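Local coordinates for protein succinate dehydrogenase subunit B (Mycolicibacterium smegmatis MC2 51, PDB 6LUM) that serves as the iron-sulfur subunit of succinate dehydrogenase and probably relays electrons from succinate oxidation through three iron-sulfur clusters toward the membrane-bound subunits, at residues J[26-31]-J[115-120]; J[30-35]-J[44-49]; J[192-197]-J[221-226]; J[226-231]-J[252-257]. All blocks are in the same frame, centred on the assembly; numbering follows the deposited sequence.

In the fold
The four contacts form two pairs on opposite sides of the chain's centre. Contacts 1 and 2 come first along the chain and lie within the 2Fe-2S cluster binding domain. Their centres are about 7 Å apart, and both use strand 27-32, which lies between strands 42-47 and 114-118 in one mixed sheet. Contacts 3 and 4 follow, with centres about 9 Å apart. They share Gly-226 in the loop between helices 214-221 and 235-239, beside the Fe3-S4 cluster. Contacts 2 and 4 are the most distant pair, with centres about 40 Å apart. The chain thus places a sheet-based 2Fe-2S part and a helical dicluster part in series, consistent with an electron relay.

Contact 1: J[26-31]-J[115-120]; sequences VTLKIA and ITIEPI
Ile-30 holds CG1 anti to its carbonyl carbon, and a bend at chi2 (-64°) turns CD1 to Ile-117. Ile-30 CD1 lies 3.6 Å from Ile-117 CD1 and 3.9 Å from Ile-117 CB. The two side chains lie side by side and point the same way. Ile-117 CD1 also meets Leu-28 CD2 at 4.1 Å. Leu-28 lies alongside Ile-115, with the same CD2 against Ile-115 CB. Val-26 adds CG1, which touches both CG1 and CD1 of Ile-115. Helix 56-67 covers this apolar patch: Val-63 meets Leu-28, while Leu-60 meets Ile-30 and Ile-117. A mixed sheet with a helix packed on one face is the beta-grasp arrangement of ferredoxin-like 2Fe-2S domains, and strands 27-32 and 114-118 are its parallel pair. Their backbones pair Leu-28 with Ile-115 and Lys-29 with Thr-116. Ile-115 N donates to Thr-27 O at 2.9 Å. Lys-29 N donates to Ile-115 O at 2.8 Å, and Lys-29 O accepts from Ile-117 N at 3.2 Å. Lys-29 and Thr-116 carry their side chains on the other face of the sheet, where Lys-29 makes a cation-pi contact with Trp-43. Further on, Ala-31 CB rests on Glu-118 CB at 3.8 Å.

Contact 2: J[30-35]-J[44-49]; sequences IARFNP and QSFRVP
Ile-30 N donates to Gln-44 O at 2.9 Å, and Gln-44 N returns a bond to Ile-30 O, also at 2.9 Å. The second bond is the straighter, with an angle of 161° at its hydrogen. Together they make Ile-30 and Gln-44 an antiparallel hydrogen-bonded pair, with both side chains on the same face of the sheet. On that face side chains of the two arms of the hairpin pack against each other. Ile-30 CG1 comes to the edge of the Phe-46 ring, 3.7 Å from CE1, and the two side chains cross at about a right angle. Arg-32 packs over Gln-44 with its aliphatic part: CG touches Gln-44 CB at 3.6 Å. The arginine chain then bends at chi2 (-75°) and again at chi3. Arg-32 NH1 reaches the edge of the Phe-46 ring, in the ring plane, 3.7 Å from CZ. With NH1 at the edge and the two planes 35° apart, the guanidinium does not stack on the ring. Gln-44 OE1 lies 3.9 Å from Arg-32 NH1. The main charged partner of NH1 is Asp-68, in a salt bridge from the loop after helix 56-67. The arrangement is that of a beta hairpin, strands 27-32 and 42-47, with strand 42-47 the edge strand of the 2Fe-2S domain's sheet within this chain.

Contact 3: J[192-197]-J[221-226]; sequences SYFGPA and LNEVDG
Phe-194 turns CB toward the 221-226 loop, and its ring packs against that loop. Phe-194 CD2 meets the most groups: Asp-225 O at 3.7 Å, Leu-221 CD2 at 4.0 Å and Gly-226 CA at 4.1 Å. Next round the rim, CE2 and CZ both approach Glu-223 OE2, CE2 at 3.0 Å and CZ at 3.3 Å. The carboxylate and ring planes are only 17° apart, and OE2 comes in obliquely. Asp-225 OD2 stands over one face of the ring, offset toward the rim. An alanine here would probably open a gap beside Leu-221 CD2 and Gly-226 CA and leave Glu-223 OE2 without the ring rim it lies against. Tyr-193 meets the loop differently. Its CG is anti to the backbone N (chi1 -177°), and the ring offers its edge to Gly-226 O, which lies in the ring plane. Gly-195 N sits over the centre of that ring. Tyr-193 and Pro-196 also touch the Fe3-S4 cluster. The loop bends through a type I turn from Glu-223 to Gly-226, just after helix 214-221. Gly-195 is the N-cap of helix 196-206, where Leu-221 packs on Ile-199, Ala-202 and Ile-206, while Val-253 of helix 246-258 touches Leu-221 as well.

Contact 4: J[226-231]-J[252-257]; sequences GVWRCR and EVKRAL. With F3S (Fe3-s4 cluster), chain B; HEM (protoporphyrin IX containing Fe), chain C.
Lys-254 is buried and runs extended from helix 246-258 into the 226-231 loop, close to an iron-sulfur cluster. Its CG rests 3.8 Å from Trp-228 CZ3, the two side chains sliding past each other in opposite directions. Lys-254 CE passes 3.2 Å from Val-227 O. Lys-254 NZ ends 3.7 Å from Cys-230 O, with Asp-98 of subunit C as a long, weak ionic partner. Leu-257, about one helical turn on, packs beside it: Leu-257 CD1 touches Val-227 CG1 at 3.7 Å and Trp-228 CZ2 at 3.7 Å. Val-227 CG1 also sits over the centre of one face of the indole. Trp-228 NE1 donates to Asn-222 OD1. An alanine at Trp-228 would probably leave Asn-222 OD1 without this donor and take the indole contact from Leu-257 CD1 and Lys-254 CG. Trp-48 of subunit D meets the indole too. With its SG anti to the backbone N (chi1 -179°), Cys-230 joins the cluster: Cys-230 SG binds iron FE3 at 2.1 Å. Arg-231 NE makes a weak hydrogen bond of 3.3 Å to propionate O2D of the heme in chain C. A cysteine-ligated Fe3-S4 cluster facing the membrane subunits is typical of the dicluster domain of succinate dehydrogenase iron-sulfur subunits.

Contact 1: J[26-31]-J[115-120]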
# COMPACT_ATOMS: atom_id res chain seq x y z
N VAL J 26 23.82 52.79 -10.73
CA VAL J 26 22.50 52.32 -10.33
C VAL J 26 22.46 52.07 -8.83
O VAL J 26 23.46 51.68 -8.21
CB VAL J 26 22.16 51.05 -11.12
CG1 VAL J 26 20.84 50.47 -10.69
CG2 VAL J 26 22.13 51.36 -12.60
N THR J 27 21.30 52.30 -8.23
CA THR J 27 21.07 52.06 -6.82
C THR J 27 20.25 50.79 -6.64
O THR J 27 19.28 50.58 -7.37
CB THR J 27 20.35 53.25 -6.18
OG1 THR J 27 21.23 54.37 -6.11
CG2 THR J 27 19.87 52.90 -4.79
N LEU J 28 20.65 49.95 -5.69
CA LEU J 28 19.89 48.76 -5.33
C LEU J 28 19.28 48.97 -3.95
O LEU J 28 19.85 49.66 -3.11
CB LEU J 28 20.78 47.52 -5.30
CG LEU J 28 21.73 47.26 -6.47
CD1 LEU J 28 22.64 46.12 -6.11
CD2 LEU J 28 20.98 46.95 -7.73
N LYS J 29 18.12 48.37 -3.73
CA LYS J 29 17.43 48.42 -2.45
C LYS J 29 17.20 47.00 -1.98
O LYS J 29 16.18 46.40 -2.31
CB LYS J 29 16.12 49.18 -2.56
CG LYS J 29 16.21 50.65 -2.23
CD LYS J 29 14.86 51.29 -2.27
CE LYS J 29 13.94 50.68 -1.23
NZ LYS J 29 12.59 51.30 -1.27
N ILE J 30 18.11 46.47 -1.22
CA ILE J 30 17.99 45.10 -0.75
C ILE J 30 17.08 45.13 0.47
O ILE J 30 16.98 46.14 1.15
CB ILE J 30 19.36 44.51 -0.41
CG1 ILE J 30 20.35 44.75 -1.53
CG2 ILE J 30 19.25 43.02 -0.23
CD1 ILE J 30 20.00 44.08 -2.78
N ALA J 31 16.40 44.02 0.72
CA ALA J 31 15.57 43.88 1.92
C ALA J 31 16.30 42.98 2.89
O ALA J 31 16.09 41.77 2.92
CB ALA J 31 14.20 43.33 1.56
N ILE J 115 16.61 49.90 -8.17
CA ILE J 115 16.13 48.54 -8.35
C ILE J 115 15.83 47.96 -6.98
O ILE J 115 16.55 48.22 -6.02
CB ILE J 115 17.16 47.68 -9.11
CG1 ILE J 115 17.37 48.27 -10.50
CG2 ILE J 115 16.70 46.25 -9.22
CD1 ILE J 115 18.15 47.41 -11.40
N THR J 116 14.75 47.20 -6.90
CA THR J 116 14.23 46.72 -5.63
C THR J 116 14.31 45.21 -5.62
O THR J 116 13.65 44.55 -6.42
CB THR J 116 12.79 47.19 -5.43
OG1 THR J 116 12.75 48.62 -5.43
CG2 THR J 116 12.25 46.68 -4.13
N ILE J 117 15.10 44.65 -4.71
CA ILE J 117 15.36 43.23 -4.65
C ILE J 117 14.91 42.71 -3.29
O ILE J 117 15.10 43.39 -2.28
CB ILE J 117 16.86 42.93 -4.88
CG1 ILE J 117 17.35 43.72 -6.07
CG2 ILE J 117 17.08 41.48 -5.16
CD1 ILE J 117 18.81 43.84 -6.13
N GLU J 118 14.29 41.54 -3.27
CA GLU J 118 13.82 40.96 -2.03
C GLU J 118 13.48 39.50 -2.26
O GLU J 118 13.26 39.10 -3.40
CB GLU J 118 12.62 41.74 -1.49
CG GLU J 118 11.53 41.91 -2.49
CD GLU J 118 10.48 42.86 -2.03
OE1 GLU J 118 10.55 43.30 -0.87
OE2 GLU J 118 9.60 43.22 -2.84
N PRO J 119 13.46 38.68 -1.22
CA PRO J 119 13.24 37.25 -1.42
C PRO J 119 11.88 36.95 -2.03
O PRO J 119 10.98 37.78 -2.05
CB PRO J 119 13.34 36.68 -0.01
CG PRO J 119 13.16 37.81 0.88
CD PRO J 119 13.75 38.97 0.18
N ILE J 120 11.75 35.73 -2.55
CA ILE J 120 10.47 35.31 -3.08
C ILE J 120 9.49 35.10 -1.94
O ILE J 120 9.87 34.83 -0.80
CB ILE J 120 10.63 34.04 -3.94
CG1 ILE J 120 11.38 32.96 -3.18
CG2 ILE J 120 11.35 34.36 -5.20
CD1 ILE J 120 11.67 31.74 -4.01

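Contact 2: J[30-35]-J[44-49]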
# COMPACT_ATOMS: atom_id res chain seq x y z
N ILE J 30 18.11 46.47 -1.22
CA ILE J 30 17.99 45.10 -0.75
C ILE J 30 17.08 45.13 0.47
O ILE J 30 16.98 46.14 1.15
CB ILE J 30 19.36 44.51 -0.41
CG1 ILE J 30 20.35 44.75 -1.53
CG2 ILE J 30 19.25 43.02 -0.23
CD1 ILE J 30 20.00 44.08 -2.78
N ALA J 31 16.40 44.02 0.72
CA ALA J 31 15.57 43.88 1.92
C ALA J 31 16.30 42.98 2.89
O ALA J 31 16.09 41.77 2.92
CB ALA J 31 14.20 43.33 1.56
N ARG J 32 17.17 43.58 3.71
CA ARG J 32 18.02 42.81 4.59
C ARG J 32 17.24 42.26 5.77
O ARG J 32 16.28 42.88 6.25
CB ARG J 32 19.18 43.66 5.09
CG ARG J 32 19.83 44.51 4.02
CD ARG J 32 20.71 43.68 3.11
NE ARG J 32 21.63 42.85 3.87
CZ ARG J 32 22.79 43.27 4.34
NH1 ARG J 32 23.19 44.51 4.13
NH2 ARG J 32 23.56 42.44 5.02
N PHE J 33 17.66 41.09 6.24
CA PHE J 33 17.07 40.44 7.40
C PHE J 33 18.12 39.51 7.98
O PHE J 33 18.49 38.54 7.33
CB PHE J 33 15.82 39.67 7.03
CG PHE J 33 15.41 38.64 8.04
CD1 PHE J 33 14.67 39.00 9.15
CD2 PHE J 33 15.74 37.32 7.89
CE1 PHE J 33 14.29 38.06 10.08
CE2 PHE J 33 15.36 36.38 8.81
CZ PHE J 33 14.64 36.75 9.91
N ASN J 34 18.58 39.81 9.17
CA ASN J 34 19.59 39.00 9.84
C ASN J 34 18.90 38.02 10.77
O ASN J 34 18.07 38.44 11.59
CB ASN J 34 20.54 39.89 10.63
CG ASN J 34 21.96 39.35 10.66
OD1 ASN J 34 22.22 38.23 10.25
ND2 ASN J 34 22.88 40.17 11.14
N PRO J 35 19.17 36.73 10.69
CA PRO J 35 18.38 35.77 11.46
C PRO J 35 18.76 35.70 12.92
O PRO J 35 17.94 35.27 13.74
CB PRO J 35 18.69 34.44 10.75
CG PRO J 35 20.05 34.62 10.25
CD PRO J 35 20.16 36.06 9.84
N GLN J 44 17.88 48.38 2.78
CA GLN J 44 19.20 48.99 2.76
C GLN J 44 19.56 49.32 1.32
O GLN J 44 19.40 48.48 0.44
CB GLN J 44 20.25 48.06 3.37
CG GLN J 44 21.63 48.69 3.46
CD GLN J 44 22.30 48.40 4.77
OE1 GLN J 44 21.70 47.82 5.67
NE2 GLN J 44 23.55 48.81 4.89
N SER J 45 20.03 50.53 1.10
CA SER J 45 20.29 51.03 -0.24
C SER J 45 21.78 51.10 -0.50
O SER J 45 22.52 51.69 0.29
CB SER J 45 19.65 52.40 -0.44
OG SER J 45 19.98 52.93 -1.71
N PHE J 46 22.20 50.52 -1.62
CA PHE J 46 23.58 50.50 -2.07
C PHE J 46 23.69 51.20 -3.41
O PHE J 46 22.74 51.24 -4.18
CB PHE J 46 24.10 49.09 -2.21
CG PHE J 46 24.02 48.28 -0.96
CD1 PHE J 46 22.97 47.42 -0.75
CD2 PHE J 46 25.01 48.36 -0.01
CE1 PHE J 46 22.90 46.67 0.40
CE2 PHE J 46 24.95 47.61 1.13
CZ PHE J 46 23.89 46.77 1.33
N ARG J 47 24.87 51.73 -3.70
CA ARG J 47 25.13 52.38 -4.98
C ARG J 47 26.28 51.68 -5.67
O ARG J 47 27.41 51.71 -5.18
CB ARG J 47 25.44 53.86 -4.80
CG ARG J 47 25.93 54.53 -6.06
CD ARG J 47 26.02 56.03 -5.88
NE ARG J 47 24.79 56.55 -5.30
CZ ARG J 47 23.74 56.94 -6.02
NH1 ARG J 47 22.65 57.40 -5.41
NH2 ARG J 47 23.78 56.87 -7.34
N VAL J 48 26.00 51.07 -6.82
CA VAL J 48 26.98 50.25 -7.52
C VAL J 48 27.03 50.69 -8.98
O VAL J 48 26.04 51.19 -9.51
CB VAL J 48 26.63 48.76 -7.41
CG1 VAL J 48 26.60 48.35 -5.98
CG2 VAL J 48 25.29 48.51 -8.04
N PRO J 49 28.16 50.52 -9.67
CA PRO J 49 28.21 50.89 -11.08
C PRO J 49 27.64 49.79 -11.96
O PRO J 49 27.77 48.61 -11.67
CB PRO J 49 29.71 51.06 -11.34
CG PRO J 49 30.33 50.13 -10.40
CD PRO J 49 29.48 50.12 -9.17

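Contact 3: J[192-197]-J[221-226]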
# COMPACT_ATOMS: atom_id res chain seq x y z
N SER J 192 -3.10 24.22 2.13
CA SER J 192 -1.84 23.78 1.51
C SER J 192 -2.08 23.43 0.05
O SER J 192 -2.25 22.27 -0.30
CB SER J 192 -1.24 22.63 2.27
OG SER J 192 -0.82 23.04 3.56
N TYR J 193 -2.06 24.45 -0.80
CA TYR J 193 -2.08 24.22 -2.23
C TYR J 193 -0.76 23.59 -2.64
O TYR J 193 0.30 23.96 -2.14
CB TYR J 193 -2.29 25.54 -2.95
CG TYR J 193 -2.41 25.49 -4.45
CD1 TYR J 193 -3.06 24.47 -5.08
CD2 TYR J 193 -1.90 26.50 -5.22
CE1 TYR J 193 -3.17 24.45 -6.43
CE2 TYR J 193 -2.01 26.48 -6.56
CZ TYR J 193 -2.65 25.45 -7.17
OH TYR J 193 -2.75 25.44 -8.52
N PHE J 194 -0.82 22.59 -3.53
CA PHE J 194 0.40 21.98 -4.03
C PHE J 194 1.28 23.01 -4.72
O PHE J 194 2.39 23.30 -4.27
CB PHE J 194 0.07 20.85 -4.99
CG PHE J 194 -0.10 19.53 -4.32
CD1 PHE J 194 0.85 19.05 -3.45
CD2 PHE J 194 -1.22 18.77 -4.56
CE1 PHE J 194 0.69 17.84 -2.84
CE2 PHE J 194 -1.38 17.56 -3.94
CZ PHE J 194 -0.43 17.10 -3.08
N GLY J 195 0.79 23.57 -5.81
CA GLY J 195 1.49 24.61 -6.48
C GLY J 195 1.67 24.32 -7.94
O GLY J 195 1.62 23.17 -8.40
N PRO J 196 1.90 25.37 -8.72
CA PRO J 196 2.15 25.18 -10.14
C PRO J 196 3.29 24.22 -10.45
O PRO J 196 3.18 23.45 -11.40
CB PRO J 196 2.47 26.60 -10.61
CG PRO J 196 1.90 27.46 -9.62
CD PRO J 196 1.90 26.78 -8.33
N ALA J 197 4.36 24.25 -9.67
CA ALA J 197 5.54 23.46 -10.01
C ALA J 197 5.32 21.98 -9.74
O ALA J 197 5.75 21.13 -10.53
CB ALA J 197 6.74 23.95 -9.23
N LEU J 221 -3.92 14.55 -7.09
CA LEU J 221 -4.25 15.91 -7.51
C LEU J 221 -5.74 16.21 -7.46
O LEU J 221 -6.12 17.36 -7.66
CB LEU J 221 -3.73 16.15 -8.93
CG LEU J 221 -2.21 16.20 -9.09
CD1 LEU J 221 -1.85 16.34 -10.54
CD2 LEU J 221 -1.64 17.35 -8.30
N ASN J 222 -6.58 15.21 -7.20
CA ASN J 222 -8.03 15.37 -7.17
C ASN J 222 -8.56 15.62 -5.77
O ASN J 222 -9.69 15.27 -5.46
CB ASN J 222 -8.70 14.13 -7.76
CG ASN J 222 -10.10 14.40 -8.25
OD1 ASN J 222 -10.70 15.40 -7.91
ND2 ASN J 222 -10.63 13.49 -9.04
N GLU J 223 -7.76 16.22 -4.90
CA GLU J 223 -8.24 16.48 -3.55
C GLU J 223 -8.69 17.92 -3.42
O GLU J 223 -8.76 18.68 -4.39
CB GLU J 223 -7.16 16.15 -2.52
CG GLU J 223 -5.80 16.67 -2.88
CD GLU J 223 -4.71 16.01 -2.06
OE1 GLU J 223 -5.00 15.01 -1.37
OE2 GLU J 223 -3.55 16.49 -2.10
N VAL J 224 -9.00 18.32 -2.18
CA VAL J 224 -9.48 19.67 -1.94
C VAL J 224 -8.38 20.70 -2.18
O VAL J 224 -8.66 21.82 -2.62
CB VAL J 224 -10.05 19.78 -0.51
CG1 VAL J 224 -8.97 19.53 0.51
CG2 VAL J 224 -10.68 21.14 -0.30
N ASP J 225 -7.13 20.33 -1.93
CA ASP J 225 -5.99 21.22 -2.12
C ASP J 225 -5.14 20.79 -3.31
O ASP J 225 -3.93 20.98 -3.31
CB ASP J 225 -5.13 21.28 -0.86
CG ASP J 225 -4.52 19.95 -0.53
OD1 ASP J 225 -5.24 19.09 0.04
OD2 ASP J 225 -3.33 19.74 -0.82
N GLY J 226 -5.78 20.22 -4.31
CA GLY J 226 -5.07 19.76 -5.48
C GLY J 226 -5.20 20.75 -6.61
O GLY J 226 -4.86 21.92 -6.45

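Contact 4: J[226-231]-J[252-257]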
# COMPACT_ATOMS: atom_id res chain seq x y z
N GLY J 226 -5.78 20.22 -4.31
CA GLY J 226 -5.07 19.76 -5.48
C GLY J 226 -5.20 20.75 -6.61
O GLY J 226 -4.86 21.92 -6.45
N VAL J 227 -5.72 20.30 -7.75
CA VAL J 227 -5.69 21.12 -8.95
C VAL J 227 -6.91 22.01 -9.07
O VAL J 227 -6.93 22.90 -9.93
CB VAL J 227 -5.52 20.20 -10.17
CG1 VAL J 227 -6.82 19.56 -10.54
CG2 VAL J 227 -4.91 20.93 -11.32
N TRP J 228 -7.91 21.84 -8.21
CA TRP J 228 -9.14 22.61 -8.27
C TRP J 228 -9.04 23.93 -7.53
O TRP J 228 -10.01 24.69 -7.53
CB TRP J 228 -10.31 21.81 -7.70
CG TRP J 228 -10.47 20.46 -8.28
CD1 TRP J 228 -10.36 19.29 -7.63
CD2 TRP J 228 -10.77 20.14 -9.64
NE1 TRP J 228 -10.56 18.25 -8.49
CE2 TRP J 228 -10.81 18.75 -9.73
CE3 TRP J 228 -10.99 20.90 -10.78
CZ2 TRP J 228 -11.08 18.11 -10.92
CZ3 TRP J 228 -11.25 20.25 -11.95
CH2 TRP J 228 -11.30 18.88 -12.01
N ARG J 229 -7.92 24.21 -6.89
CA ARG J 229 -7.69 25.48 -6.22
C ARG J 229 -7.03 26.51 -7.11
O ARG J 229 -6.78 27.62 -6.67
CB ARG J 229 -6.83 25.28 -4.98
CG ARG J 229 -7.49 24.47 -3.92
CD ARG J 229 -6.84 24.68 -2.58
NE ARG J 229 -6.81 26.08 -2.20
CZ ARG J 229 -6.34 26.51 -1.04
NH1 ARG J 229 -5.87 25.65 -0.16
NH2 ARG J 229 -6.34 27.80 -0.76
N CYS J 230 -6.71 26.16 -8.35
CA CYS J 230 -6.18 27.14 -9.27
C CYS J 230 -7.29 28.09 -9.67
O CYS J 230 -8.32 27.67 -10.20
CB CYS J 230 -5.60 26.44 -10.50
SG CYS J 230 -4.89 27.53 -11.72
N ARG J 231 -7.10 29.38 -9.41
CA ARG J 231 -8.06 30.40 -9.79
C ARG J 231 -7.78 30.99 -11.15
O ARG J 231 -8.18 32.12 -11.43
CB ARG J 231 -8.10 31.49 -8.73
CG ARG J 231 -8.55 31.00 -7.37
CD ARG J 231 -10.06 30.97 -7.25
NE ARG J 231 -10.66 29.83 -7.93
CZ ARG J 231 -10.89 28.66 -7.35
NH1 ARG J 231 -10.58 28.48 -6.08
NH2 ARG J 231 -11.42 27.67 -8.05
N GLU J 252 -4.59 21.02 -18.67
CA GLU J 252 -4.62 19.66 -19.20
C GLU J 252 -4.83 18.64 -18.10
O GLU J 252 -5.51 17.64 -18.32
CB GLU J 252 -3.34 19.36 -19.95
CG GLU J 252 -3.14 20.22 -21.16
CD GLU J 252 -2.00 19.76 -22.01
OE1 GLU J 252 -1.62 18.58 -21.90
OE2 GLU J 252 -1.47 20.56 -22.80
N VAL J 253 -4.29 18.88 -16.91
CA VAL J 253 -4.58 17.96 -15.81
C VAL J 253 -6.04 18.07 -15.39
O VAL J 253 -6.70 17.06 -15.10
CB VAL J 253 -3.63 18.22 -14.63
CG1 VAL J 253 -4.01 17.35 -13.48
CG2 VAL J 253 -2.22 17.95 -15.04
N LYS J 254 -6.59 19.29 -15.38
CA LYS J 254 -8.01 19.45 -15.06
C LYS J 254 -8.89 18.72 -16.06
O LYS J 254 -9.87 18.08 -15.67
CB LYS J 254 -8.37 20.93 -15.05
CG LYS J 254 -8.24 21.61 -13.73
CD LYS J 254 -8.16 23.08 -13.95
CE LYS J 254 -8.23 23.83 -12.66
NZ LYS J 254 -8.19 25.27 -12.95
N ARG J 255 -8.57 18.82 -17.34
CA ARG J 255 -9.39 18.17 -18.35
C ARG J 255 -9.22 16.66 -18.33
O ARG J 255 -10.16 15.93 -18.64
CB ARG J 255 -9.08 18.73 -19.72
CG ARG J 255 -9.68 20.08 -19.93
CD ARG J 255 -9.04 20.79 -21.07
NE ARG J 255 -9.16 20.03 -22.29
CZ ARG J 255 -10.18 20.12 -23.12
NH1 ARG J 255 -11.18 20.94 -22.85
NH2 ARG J 255 -10.21 19.40 -24.22
N ALA J 256 -8.03 16.17 -17.97
CA ALA J 256 -7.86 14.74 -17.76
C ALA J 256 -8.64 14.24 -16.56
O ALA J 256 -8.95 13.06 -16.50
CB ALA J 256 -6.39 14.41 -17.58
N LEU J 257 -8.93 15.10 -15.60
CA LEU J 257 -9.79 14.69 -14.49
C LEU J 257 -11.27 14.82 -14.84
O LEU J 257 -12.08 14.06 -14.31
CB LEU J 257 -9.48 15.51 -13.25
CG LEU J 257 -8.29 15.07 -12.41
CD1 LEU J 257 -7.96 16.12 -11.40
CD2 LEU J 257 -8.61 13.78 -11.73
FE1 F3S B . -1.67 30.37 -9.28
FE3 F3S B . -3.60 29.11 -11.25
FE4 F3S B . -0.86 29.98 -12.16
S1 F3S B . -3.82 29.94 -9.22
S2 F3S B . -0.15 31.30 -10.56
S3 F3S B . -1.58 28.64 -10.60
S4 F3S B . -2.74 29.53 -13.23
CHA HEM C . -17.32 32.64 -9.09
CHB HEM C . -20.98 34.86 -6.95
CHC HEM C . -22.91 35.43 -11.32
CHD HEM C . -19.39 32.98 -13.46
C1A HEM C . -18.08 33.28 -8.16
C2A HEM C . -17.70 33.60 -6.81
C3A HEM C . -18.71 34.21 -6.22
C4A HEM C . -19.77 34.30 -7.18
CMA HEM C . -18.77 34.74 -4.79
CAA HEM C . -16.35 33.30 -6.15
CBA HEM C . -15.26 34.12 -6.81
CGA HEM C . -13.95 33.49 -6.47
O1A HEM C . -12.90 34.09 -6.79
O2A HEM C . -13.95 32.39 -5.89
C1B HEM C . -21.86 35.11 -7.96
C2B HEM C . -23.22 35.50 -7.79
C3B HEM C . -23.72 35.66 -9.01
C4B HEM C . -22.71 35.36 -9.97
CMB HEM C . -23.87 35.69 -6.41
CAB HEM C . -25.11 36.05 -9.49
CBB HEM C . -26.12 35.98 -8.65
C1C HEM C . -22.12 34.86 -12.27
C2C HEM C . -22.36 34.93 -13.68
C3C HEM C . -21.40 34.26 -14.29
C4C HEM C . -20.51 33.74 -13.28
CMC HEM C . -23.52 35.67 -14.35
CAC HEM C . -21.33 34.12 -15.81
CBC HEM C . -20.49 33.28 -16.42
C1D HEM C . -18.56 32.60 -12.43
C2D HEM C . -17.49 31.64 -12.51
C3D HEM C . -16.94 31.56 -11.31
C4D HEM C . -17.63 32.45 -10.42
CMD HEM C . -17.05 30.85 -13.75
CAD HEM C . -15.77 30.68 -10.90
CBD HEM C . -14.57 31.60 -10.77
CGD HEM C . -13.39 30.76 -10.39
O1D HEM C . -13.62 29.58 -10.04
O2D HEM C . -12.25 31.28 -10.45
NA HEM C . -19.36 33.73 -8.36
NB HEM C . -21.57 35.03 -9.30
NC HEM C . -20.99 34.13 -12.06
ND HEM C . -18.62 33.07 -11.14
FE HEM C . -20.18 33.92 -10.20